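Local coordinates for N-acyl-D-glutamate deacylase (Bordetella bronchiseptica, PDB 3GIP), which probably hydrolyses the amide bond of N-acyl-D-glutamate to release D-glutamate and a carboxylic acid, as a zinc-dependent member of the amidohydrolase superfamily, at residues 61-66 with 412-417; 71-76 with 129-134; 80-85 with 136-141; 460-465 with 470-475. One frame throughout, in Å; residues are numbered along the deposited sequence.

Contact 1: residues 61-66 with 412-417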
# COMPACT_ATOMS: atom_id res chain seq x y z
N GLY A 61 2.40 -15.19 1.64
CA GLY A 61 2.40 -14.20 0.57
C GLY A 61 2.53 -12.82 1.18
O GLY A 61 2.03 -12.57 2.28
N PHE A 62 3.19 -11.90 0.48
CA PHE A 62 3.36 -10.56 1.02
C PHE A 62 2.09 -9.72 0.95
O PHE A 62 1.32 -9.81 -0.01
CB PHE A 62 4.51 -9.83 0.32
CG PHE A 62 5.79 -10.62 0.29
CD1 PHE A 62 6.17 -11.40 1.38
CD2 PHE A 62 6.63 -10.57 -0.82
CE1 PHE A 62 7.35 -12.12 1.37
CE2 PHE A 62 7.82 -11.29 -0.84
CZ PHE A 62 8.18 -12.07 0.25
N ILE A 63 1.89 -8.91 1.99
CA ILE A 63 0.72 -8.05 2.08
C ILE A 63 1.13 -6.59 1.86
O ILE A 63 1.82 -6.00 2.69
CB ILE A 63 0.04 -8.21 3.46
CG1 ILE A 63 -0.39 -9.67 3.65
CG2 ILE A 63 -1.16 -7.28 3.57
CD1 ILE A 63 -1.10 -9.95 4.96
N ASP A 64 0.71 -6.04 0.73
CA ASP A 64 1.01 -4.66 0.38
C ASP A 64 -0.02 -3.77 1.05
O ASP A 64 -1.14 -3.62 0.57
CB ASP A 64 0.94 -4.49 -1.14
CG ASP A 64 1.38 -3.12 -1.60
OD1 ASP A 64 1.74 -2.28 -0.74
OD2 ASP A 64 1.38 -2.88 -2.83
N VAL A 65 0.37 -3.17 2.17
CA VAL A 65 -0.54 -2.34 2.94
C VAL A 65 -0.79 -0.95 2.35
O VAL A 65 -1.65 -0.23 2.84
CB VAL A 65 -0.05 -2.19 4.40
CG1 VAL A 65 0.14 -3.57 5.02
CG2 VAL A 65 1.26 -1.39 4.45
N HIS A 66 -0.06 -0.58 1.30
CA HIS A 66 -0.28 0.73 0.71
C HIS A 66 -0.44 0.70 -0.80
O HIS A 66 0.46 1.09 -1.55
CB HIS A 66 0.84 1.71 1.06
CG HIS A 66 0.43 3.15 0.91
ND1 HIS A 66 -0.03 3.91 1.96
CD2 HIS A 66 0.32 3.93 -0.19
CE1 HIS A 66 -0.41 5.09 1.52
NE2 HIS A 66 -0.21 5.13 0.21
N PHE A 412 -4.13 -4.82 10.34
CA PHE A 412 -5.37 -4.69 9.58
C PHE A 412 -6.47 -5.68 9.95
O PHE A 412 -7.59 -5.59 9.43
CB PHE A 412 -5.05 -4.78 8.09
CG PHE A 412 -4.37 -3.55 7.56
CD1 PHE A 412 -5.12 -2.48 7.08
CD2 PHE A 412 -2.99 -3.43 7.62
CE1 PHE A 412 -4.50 -1.30 6.66
CE2 PHE A 412 -2.36 -2.25 7.20
CZ PHE A 412 -3.12 -1.19 6.73
N GLY A 413 -6.17 -6.61 10.84
CA GLY A 413 -7.17 -7.57 11.29
C GLY A 413 -7.50 -8.71 10.35
O GLY A 413 -8.66 -9.14 10.28
N PHE A 414 -6.51 -9.21 9.62
CA PHE A 414 -6.74 -10.31 8.70
C PHE A 414 -6.59 -11.65 9.40
O PHE A 414 -5.48 -12.11 9.67
CB PHE A 414 -5.77 -10.25 7.52
CG PHE A 414 -5.86 -9.00 6.72
CD1 PHE A 414 -7.09 -8.39 6.48
CD2 PHE A 414 -4.72 -8.42 6.17
CE1 PHE A 414 -7.18 -7.24 5.72
CE2 PHE A 414 -4.80 -7.27 5.40
CZ PHE A 414 -6.04 -6.68 5.17
N ALA A 415 -7.73 -12.28 9.69
CA ALA A 415 -7.72 -13.57 10.34
C ALA A 415 -7.34 -14.65 9.33
O ALA A 415 -7.75 -14.60 8.17
CB ALA A 415 -9.08 -13.87 10.95
N GLU A 416 -6.55 -15.61 9.79
CA GLU A 416 -6.12 -16.73 8.96
C GLU A 416 -5.28 -16.35 7.75
O GLU A 416 -5.31 -17.03 6.73
CB GLU A 416 -7.34 -17.55 8.53
CG GLU A 416 -8.14 -18.08 9.71
CD GLU A 416 -7.31 -18.97 10.62
OE1 GLU A 416 -7.74 -19.21 11.77
OE2 GLU A 416 -6.23 -19.44 10.19
N ARG A 417 -4.54 -15.25 7.86
CA ARG A 417 -3.66 -14.79 6.78
C ARG A 417 -2.40 -14.20 7.37
O ARG A 417 -2.37 -13.80 8.53
CB ARG A 417 -4.34 -13.74 5.91
CG ARG A 417 -5.41 -14.29 5.00
CD ARG A 417 -5.95 -13.25 4.04
NE ARG A 417 -7.22 -13.69 3.48
CZ ARG A 417 -7.35 -14.61 2.53
NH1 ARG A 417 -6.27 -15.19 2.01
NH2 ARG A 417 -8.56 -14.98 2.14

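Contact 2: residues 71-76 with 129-134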
# COMPACT_ATOMS: atom_id res chain seq x y z
N LEU A 71 -9.08 0.62 -8.67
CA LEU A 71 -9.81 0.36 -9.91
C LEU A 71 -9.11 -0.55 -10.91
O LEU A 71 -9.62 -0.77 -12.01
CB LEU A 71 -10.10 1.70 -10.60
CG LEU A 71 -10.62 2.82 -9.70
CD1 LEU A 71 -10.67 4.11 -10.50
CD2 LEU A 71 -11.98 2.46 -9.13
N MET A 72 -7.95 -1.09 -10.54
CA MET A 72 -7.21 -1.95 -11.44
C MET A 72 -7.77 -3.36 -11.61
O MET A 72 -7.48 -4.04 -12.58
CB MET A 72 -5.75 -2.05 -10.98
CG MET A 72 -5.03 -0.71 -10.99
SD MET A 72 -5.04 0.06 -12.62
CE MET A 72 -6.34 1.24 -12.43
N PHE A 73 -8.58 -3.79 -10.65
CA PHE A 73 -9.16 -5.13 -10.72
C PHE A 73 -10.12 -5.22 -11.90
O PHE A 73 -10.46 -6.31 -12.36
CB PHE A 73 -9.83 -5.45 -9.39
CG PHE A 73 -8.92 -5.22 -8.21
CD1 PHE A 73 -7.77 -5.98 -8.04
CD2 PHE A 73 -9.18 -4.19 -7.30
CE1 PHE A 73 -6.88 -5.71 -7.00
CE2 PHE A 73 -8.30 -3.91 -6.26
CZ PHE A 73 -7.14 -4.68 -6.10
N VAL A 74 -10.55 -4.07 -12.40
CA VAL A 74 -11.45 -4.04 -13.56
C VAL A 74 -10.69 -3.51 -14.78
O VAL A 74 -10.88 -3.98 -15.90
CB VAL A 74 -12.70 -3.15 -13.29
CG1 VAL A 74 -12.28 -1.70 -13.04
CG2 VAL A 74 -13.65 -3.23 -14.47
N GLU A 75 -9.81 -2.54 -14.55
CA GLU A 75 -9.03 -1.94 -15.64
C GLU A 75 -7.86 -2.78 -16.16
O GLU A 75 -7.73 -2.97 -17.37
CB GLU A 75 -8.49 -0.57 -15.21
CG GLU A 75 -9.56 0.50 -15.07
CD GLU A 75 -8.97 1.89 -14.91
OE1 GLU A 75 -8.01 2.21 -15.64
OE2 GLU A 75 -9.48 2.67 -14.08
N LYS A 76 -7.02 -3.27 -15.26
CA LYS A 76 -5.86 -4.08 -15.62
C LYS A 76 -5.83 -5.28 -14.68
O LYS A 76 -4.95 -5.39 -13.83
CB LYS A 76 -4.58 -3.26 -15.44
CG LYS A 76 -4.62 -1.89 -16.09
CD LYS A 76 -3.31 -1.14 -15.91
CE LYS A 76 -3.35 0.23 -16.56
NZ LYS A 76 -2.05 0.95 -16.42
N ALA A 129 -19.38 -5.85 -4.55
CA ALA A 129 -20.23 -6.70 -5.38
C ALA A 129 -19.56 -6.91 -6.73
O ALA A 129 -19.61 -8.00 -7.30
CB ALA A 129 -21.59 -6.05 -5.56
N ALA A 130 -18.92 -5.86 -7.23
CA ALA A 130 -18.22 -5.93 -8.51
C ALA A 130 -17.04 -6.88 -8.40
O ALA A 130 -16.76 -7.65 -9.32
CB ALA A 130 -17.75 -4.54 -8.92
N LEU A 131 -16.34 -6.82 -7.27
CA LEU A 131 -15.19 -7.68 -7.05
C LEU A 131 -15.60 -9.15 -6.90
O LEU A 131 -14.91 -10.04 -7.38
CB LEU A 131 -14.41 -7.22 -5.82
CG LEU A 131 -13.68 -5.88 -5.95
CD1 LEU A 131 -13.05 -5.49 -4.62
CD2 LEU A 131 -12.62 -5.98 -7.04
N ASP A 132 -16.73 -9.40 -6.23
CA ASP A 132 -17.20 -10.77 -6.06
C ASP A 132 -17.54 -11.39 -7.41
O ASP A 132 -17.31 -12.58 -7.63
CB ASP A 132 -18.45 -10.83 -5.17
CG ASP A 132 -18.18 -10.44 -3.73
OD1 ASP A 132 -17.11 -10.80 -3.19
OD2 ASP A 132 -19.06 -9.79 -3.13
N ALA A 133 -18.10 -10.58 -8.30
CA ALA A 133 -18.50 -11.03 -9.64
C ALA A 133 -17.31 -11.23 -10.57
O ALA A 133 -17.33 -12.11 -11.44
CB ALA A 133 -19.47 -10.02 -10.25
N GLN A 134 -16.28 -10.41 -10.40
CA GLN A 134 -15.07 -10.50 -11.21
C GLN A 134 -13.92 -10.57 -10.21
O GLN A 134 -13.25 -9.57 -9.96
CB GLN A 134 -14.94 -9.26 -12.10
CG GLN A 134 -13.67 -9.22 -12.95
CD GLN A 134 -13.55 -7.94 -13.75
OE1 GLN A 134 -13.62 -6.84 -13.21
NE2 GLN A 134 -13.37 -8.07 -15.07

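Contact 3: residues 80-85 with 136-141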
# COMPACT_ATOMS: atom_id res chain seq x y z
N ARG A 80 -0.01 -8.11 -12.47
CA ARG A 80 1.32 -8.71 -12.53
C ARG A 80 2.38 -7.94 -11.75
O ARG A 80 3.37 -8.52 -11.30
CB ARG A 80 1.75 -8.86 -14.00
CG ARG A 80 3.03 -9.65 -14.22
CD ARG A 80 2.86 -11.14 -13.92
NE ARG A 80 3.97 -11.92 -14.44
CZ ARG A 80 3.97 -13.25 -14.55
NH1 ARG A 80 2.91 -13.95 -14.17
NH2 ARG A 80 5.02 -13.87 -15.07
N TRP A 81 2.18 -6.63 -11.60
CA TRP A 81 3.14 -5.82 -10.86
C TRP A 81 3.15 -6.22 -9.39
O TRP A 81 4.12 -5.95 -8.67
CB TRP A 81 2.83 -4.32 -11.01
CG TRP A 81 1.44 -3.89 -10.61
CD1 TRP A 81 1.07 -3.33 -9.42
CD2 TRP A 81 0.26 -3.95 -11.42
NE1 TRP A 81 -0.28 -3.03 -9.44
CE2 TRP A 81 -0.79 -3.40 -10.65
CE3 TRP A 81 -0.00 -4.41 -12.71
CZ2 TRP A 81 -2.10 -3.31 -11.15
CZ3 TRP A 81 -1.31 -4.31 -13.20
CH2 TRP A 81 -2.33 -3.76 -12.42
N LYS A 82 2.08 -6.88 -8.94
CA LYS A 82 1.98 -7.34 -7.56
C LYS A 82 2.50 -8.77 -7.42
O LYS A 82 3.38 -9.05 -6.62
CB LYS A 82 0.52 -7.34 -7.08
CG LYS A 82 -0.18 -5.99 -7.09
CD LYS A 82 0.42 -5.01 -6.11
CE LYS A 82 -0.53 -3.84 -5.91
NZ LYS A 82 0.04 -2.70 -5.17
N THR A 83 1.94 -9.67 -8.22
CA THR A 83 2.33 -11.07 -8.14
C THR A 83 3.80 -11.33 -8.42
O THR A 83 4.42 -12.19 -7.78
CB THR A 83 1.48 -11.94 -9.10
OG1 THR A 83 1.77 -11.57 -10.46
CG2 THR A 83 -0.00 -11.73 -8.84
N SER A 84 4.38 -10.59 -9.36
CA SER A 84 5.78 -10.77 -9.72
C SER A 84 6.76 -10.39 -8.61
O SER A 84 7.94 -10.70 -8.70
CB SER A 84 6.11 -10.00 -11.00
OG SER A 84 6.04 -8.60 -10.81
N GLN A 85 6.27 -9.69 -7.58
CA GLN A 85 7.14 -9.34 -6.47
C GLN A 85 6.69 -10.04 -5.18
O GLN A 85 7.09 -9.67 -4.07
CB GLN A 85 7.22 -7.82 -6.27
CG GLN A 85 5.93 -7.09 -5.99
CD GLN A 85 6.16 -5.61 -5.73
OE1 GLN A 85 6.87 -5.23 -4.79
NE2 GLN A 85 5.57 -4.76 -6.57
N PRO A 136 -10.66 -10.75 -8.08
CA PRO A 136 -9.33 -10.16 -8.28
C PRO A 136 -8.24 -11.23 -8.30
O PRO A 136 -8.42 -12.32 -7.77
CB PRO A 136 -9.20 -9.21 -7.10
CG PRO A 136 -9.92 -9.96 -6.01
CD PRO A 136 -11.16 -10.45 -6.73
N MET A 137 -7.11 -10.91 -8.92
CA MET A 137 -5.99 -11.85 -9.01
C MET A 137 -5.42 -12.15 -7.63
O MET A 137 -4.98 -13.26 -7.35
CB MET A 137 -4.88 -11.27 -9.89
CG MET A 137 -3.74 -12.24 -10.17
SD MET A 137 -4.28 -13.66 -11.14
CE MET A 137 -4.19 -12.97 -12.81
N ILE A 138 -5.43 -11.14 -6.76
CA ILE A 138 -4.93 -11.28 -5.40
C ILE A 138 -6.03 -10.83 -4.43
O ILE A 138 -7.07 -10.32 -4.86
CB ILE A 138 -3.66 -10.42 -5.17
CG1 ILE A 138 -3.98 -8.93 -5.32
CG2 ILE A 138 -2.57 -10.82 -6.15
CD1 ILE A 138 -2.81 -8.01 -4.96
N ASN A 139 -5.80 -11.02 -3.14
CA ASN A 139 -6.79 -10.62 -2.15
C ASN A 139 -6.86 -9.11 -2.04
O ASN A 139 -5.84 -8.42 -2.19
CB ASN A 139 -6.47 -11.24 -0.79
CG ASN A 139 -6.39 -12.74 -0.85
OD1 ASN A 139 -5.35 -13.33 -0.54
ND2 ASN A 139 -7.48 -13.38 -1.25
N VAL A 140 -8.05 -8.60 -1.75
CA VAL A 140 -8.25 -7.17 -1.65
C VAL A 140 -8.98 -6.72 -0.39
O VAL A 140 -10.09 -7.17 -0.10
CB VAL A 140 -9.05 -6.64 -2.86
CG1 VAL A 140 -9.22 -5.13 -2.76
CG2 VAL A 140 -8.35 -7.02 -4.15
N ALA A 141 -8.34 -5.82 0.36
CA ALA A 141 -8.93 -5.24 1.56
C ALA A 141 -9.07 -3.77 1.17
O ALA A 141 -8.22 -3.24 0.45
CB ALA A 141 -7.99 -5.38 2.75

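Contact 4: residues 460-465 with 470-475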
# COMPACT_ATOMS: atom_id res chain seq x y z
N ALA A 460 -4.24 -21.29 -5.01
CA ALA A 460 -4.16 -21.34 -6.47
C ALA A 460 -2.97 -20.56 -7.01
O ALA A 460 -2.68 -19.46 -6.55
CB ALA A 460 -5.45 -20.80 -7.07
N GLU A 461 -2.28 -21.14 -7.98
CA GLU A 461 -1.12 -20.47 -8.57
C GLU A 461 -1.51 -19.23 -9.37
O GLU A 461 -2.43 -19.27 -10.19
CB GLU A 461 -0.36 -21.43 -9.50
CG GLU A 461 0.81 -20.75 -10.22
CD GLU A 461 1.48 -21.64 -11.25
OE1 GLU A 461 1.14 -22.84 -11.33
OE2 GLU A 461 2.36 -21.13 -11.99
N VAL A 462 -0.81 -18.13 -9.12
CA VAL A 462 -1.05 -16.90 -9.87
C VAL A 462 0.26 -16.48 -10.53
O VAL A 462 0.26 -15.66 -11.45
CB VAL A 462 -1.55 -15.74 -8.97
CG1 VAL A 462 -2.94 -16.08 -8.43
CG2 VAL A 462 -0.58 -15.48 -7.83
N PHE A 463 1.36 -17.05 -10.06
CA PHE A 463 2.68 -16.77 -10.60
C PHE A 463 3.51 -18.05 -10.49
O PHE A 463 3.46 -18.73 -9.46
CB PHE A 463 3.37 -15.65 -9.82
CG PHE A 463 4.70 -15.25 -10.37
CD1 PHE A 463 4.81 -14.22 -11.30
CD2 PHE A 463 5.86 -15.93 -10.00
CE1 PHE A 463 6.04 -13.88 -11.85
CE2 PHE A 463 7.10 -15.60 -10.54
CZ PHE A 463 7.19 -14.57 -11.47
N PRO A 464 4.31 -18.38 -11.52
CA PRO A 464 4.52 -17.65 -12.78
C PRO A 464 3.37 -17.72 -13.78
O PRO A 464 3.25 -16.85 -14.65
CB PRO A 464 5.79 -18.29 -13.32
CG PRO A 464 5.66 -19.70 -12.88
CD PRO A 464 5.19 -19.56 -11.45
N GLN A 465 2.53 -18.74 -13.67
CA GLN A 465 1.41 -18.90 -14.58
C GLN A 465 0.08 -18.51 -13.94
O GLN A 465 -0.43 -19.22 -13.07
CB GLN A 465 1.33 -20.34 -15.08
CG GLN A 465 0.15 -20.61 -16.00
CD GLN A 465 0.17 -19.73 -17.23
OE1 GLN A 465 -0.85 -19.13 -17.60
NE2 GLN A 465 1.32 -19.65 -17.89
N GLY A 470 -11.42 -17.93 -13.95
CA GLY A 470 -11.63 -17.17 -12.73
C GLY A 470 -10.38 -17.06 -11.88
O GLY A 470 -9.61 -18.01 -11.77
N ARG A 471 -10.18 -15.89 -11.28
CA ARG A 471 -9.02 -15.65 -10.44
C ARG A 471 -9.33 -16.05 -8.99
O ARG A 471 -10.50 -16.08 -8.59
CB ARG A 471 -8.61 -14.18 -10.54
CG ARG A 471 -8.09 -13.82 -11.94
CD ARG A 471 -7.79 -12.34 -12.09
NE ARG A 471 -9.00 -11.54 -12.29
CZ ARG A 471 -9.65 -11.45 -13.45
NH1 ARG A 471 -9.21 -12.10 -14.52
NH2 ARG A 471 -10.74 -10.70 -13.54
N PRO A 472 -8.30 -16.38 -8.19
CA PRO A 472 -8.45 -16.81 -6.80
C PRO A 472 -8.55 -15.78 -5.67
O PRO A 472 -8.81 -16.15 -4.52
CB PRO A 472 -7.23 -17.71 -6.61
CG PRO A 472 -6.19 -16.95 -7.35
CD PRO A 472 -6.90 -16.53 -8.63
N GLY A 473 -8.34 -14.51 -5.99
CA GLY A 473 -8.42 -13.48 -4.96
C GLY A 473 -9.77 -13.36 -4.30
O GLY A 473 -10.81 -13.65 -4.90
N GLN A 474 -9.77 -12.93 -3.04
CA GLN A 474 -11.00 -12.75 -2.28
C GLN A 474 -11.10 -11.34 -1.74
O GLN A 474 -10.09 -10.68 -1.50
CB GLN A 474 -11.03 -13.71 -1.09
CG GLN A 474 -11.23 -15.18 -1.42
CD GLN A 474 -11.20 -16.05 -0.17
OE1 GLN A 474 -11.74 -15.67 0.87
NE2 GLN A 474 -10.57 -17.21 -0.28
N VAL A 475 -12.33 -10.87 -1.56
CA VAL A 475 -12.54 -9.56 -0.98
C VAL A 475 -12.45 -9.83 0.52
O VAL A 475 -13.21 -10.64 1.05
CB VAL A 475 -13.94 -9.00 -1.30
CG1 VAL A 475 -14.17 -7.71 -0.53
CG2 VAL A 475 -14.06 -8.74 -2.79

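Contact 1: residues 61-66 with 412-417
Val65 and Phe412 meet at about a right angle: the valine brings CB and CG1 obliquely to the CE2 corner of the phenylalanine ring, with CG1 3.6 Å from CE2 of Phe412. The rotation of Val65 about its first torsion (chi1 -55°) is what places CG1 beside that ring atom. The second pair is arranged otherwise. Ile63 and Phe414 run past each other in opposite directions, and CG2 of Ile63 lies close to the plane of the Phe414 ring, at its edge, 4.1 Å from CE2. The isoleucine's CD1 lies 4.1 Å from CD2 of Phe414, so the two methyls come to neighbouring ring atoms. On a face of that ring sits CB of Phe412, 3.6 Å above the plane and offset toward the rim, which ties the two aromatic residues together. Gly413, between them, has left the helix with a positive phi of 77°, a shape that favours glycine. Branched Ile63 suits the strand, Val65 follows just beyond its end, and the two phenylalanine rings give broad apolar surfaces for their methyls; all four side chains are buried. Val91 of strand 87-92 touches both phenylalanines. Asp64 takes no part in this packing: its OD1 accepts from His66 N in an Asx turn. Strand 57-64 thus packs against the end of helix 406-412 and the turn after it, the strand-to-helix layering of the amidohydrolase TIM barrel.

Contact 2: residues 71-76 with 129-134
With chi1 at -51°, Phe73 turns its ring toward the helix of Leu131, and the leucine answers with a chi1 of -68° and an extended chi2 of 175°, which carry its CD2 forward to the phenylalanine. That single methyl makes the apolar contact. It lies 3.7 Å from CB of Phe73 and 3.9 Å from its ring atom CD2, meeting the ring obliquely, near the root of the side chain. Leucine suits the place because its branch reaches across from a helix whose CB at this position does not itself point at the partner. Toward solvent the contact becomes more polar. Gln134, the first residue beyond its helix, stretches out its chain and crosses Val74 at about a right angle. A long polar side chain is at home on this partly exposed border. On the inner side, the Phe73 ring also touches Val90 and Val92 of strand 87-92, and Leu131 touches Val475. The short helix 72-75 and the C-terminal end of helix 124-133 therefore meet through one apolar pair bordered by the polar side chain of Gln134, a helix-to-helix contact at the outside of the amidohydrolase barrel.

Contact 3: residues 80-85 with 136-141
The carbonyl oxygen of Arg80 is gripped twice by Ser84, whose hydroxyl OG donates at 2.7 Å and whose backbone N donates at 3.0 Å to the same O of Arg80. Serine is short enough to fold back in this way onto the carbonyl four residues earlier. Gln85 also reaches back four residues, here with its side chain alone: its NE2 meets O of Trp81 at 2.8 Å, nearly straight at 172° and in the plane of its own amide, which fixes how that amide is turned. Across to residues 136-141 the contact is wholly apolar. With OG1 of Thr83 between the backbone N and the carbonyl carbon (chi1 66°), the methyl CG2 is left to face the other segment, 3.8 Å from CG2 of Ile138 and 4.0 Å from CG of Met137. Beside it Ile138 extends its longer arm so that CD1 comes 3.9 Å from CG of Lys82, the two chains crossing at about a right angle. Lysine serves both needs here, since its aliphatic part covers the isoleucine while the chain bends at chi2 and leads NZ away to salt bridges with Asp64 and Asp69. Met137, bent at chi2 and chi3, adds its CG to the buried patch. Helix 80-83 so rests on the residues leading into strand 139-145, with strand 87-92 touching both Lys82 and Ile138, and with Val462 of strand 460-463 against Thr83 and Met137.

Contact 4: residues 460-465 with 470-475
The backbones come nearest where the CA of Ala460 lies 6.2 Å from that of Pro472, and the strand 460-463 carries a classic beta bulge, with Val462 and Phe463 both facing Val455. Everything that crosses is apolar and meets at the one proline. Its ring is met at neighbouring carbons by two side chains: CB of Ala460 lies 3.6 Å from CB of Pro472, and CG1 of Val462 lies 3.5 Å from CG of Pro472. The valine slants across the ring, and its CG1 is also 4.0 Å from CD of Pro472. Its first torsion (chi1 -66°) is what turns this methyl, rather than CG2, onto the proline. Alanine keeps the first approach short, and the rigid proline ring presents a compact apolar surface from a segment without regular structure. Val462 is buried and also lies against Thr83 of helix 80-83, whereas Ala460 and Pro472 are partly exposed. Beyond the strand, after the cis peptide before Pro464, the turn is closed by the Glu461 side chain: its OE2 accepts from N of Gln465 at 2.9 Å, on its anti side and 33° out of the carboxylate plane. The arrangement is that of a bulged hairpin, strands 452-457 and 460-463, packed by the C-terminal segment, which goes on to pair through the backbone of Gln474 with Val140 of barrel strand 139-145.

Contacts 1 and 3 are fully buried, whereas contacts 2 and 4 are partly exposed and lie farther from the chain's centre. All rely on apolar side chains to bridge their segments, but aromatic rings take part only in contacts 1 and 2, and contact 2 alone adds a polar side chain at its exposed border. Strand 87-92 is touched by contacts 1, 2 and 3, and strand 139-145 is reached by contacts 3 and 4, through Val140 with Gln474. The Lys82 salt bridge to Asp64 links contacts 3 and 1. Contact 2 leans on contact 3 through Phe73, which touches Val140 and Pro136, and Arg80 of contact 3 probably hydrogen-bonds Pro464 of contact 4.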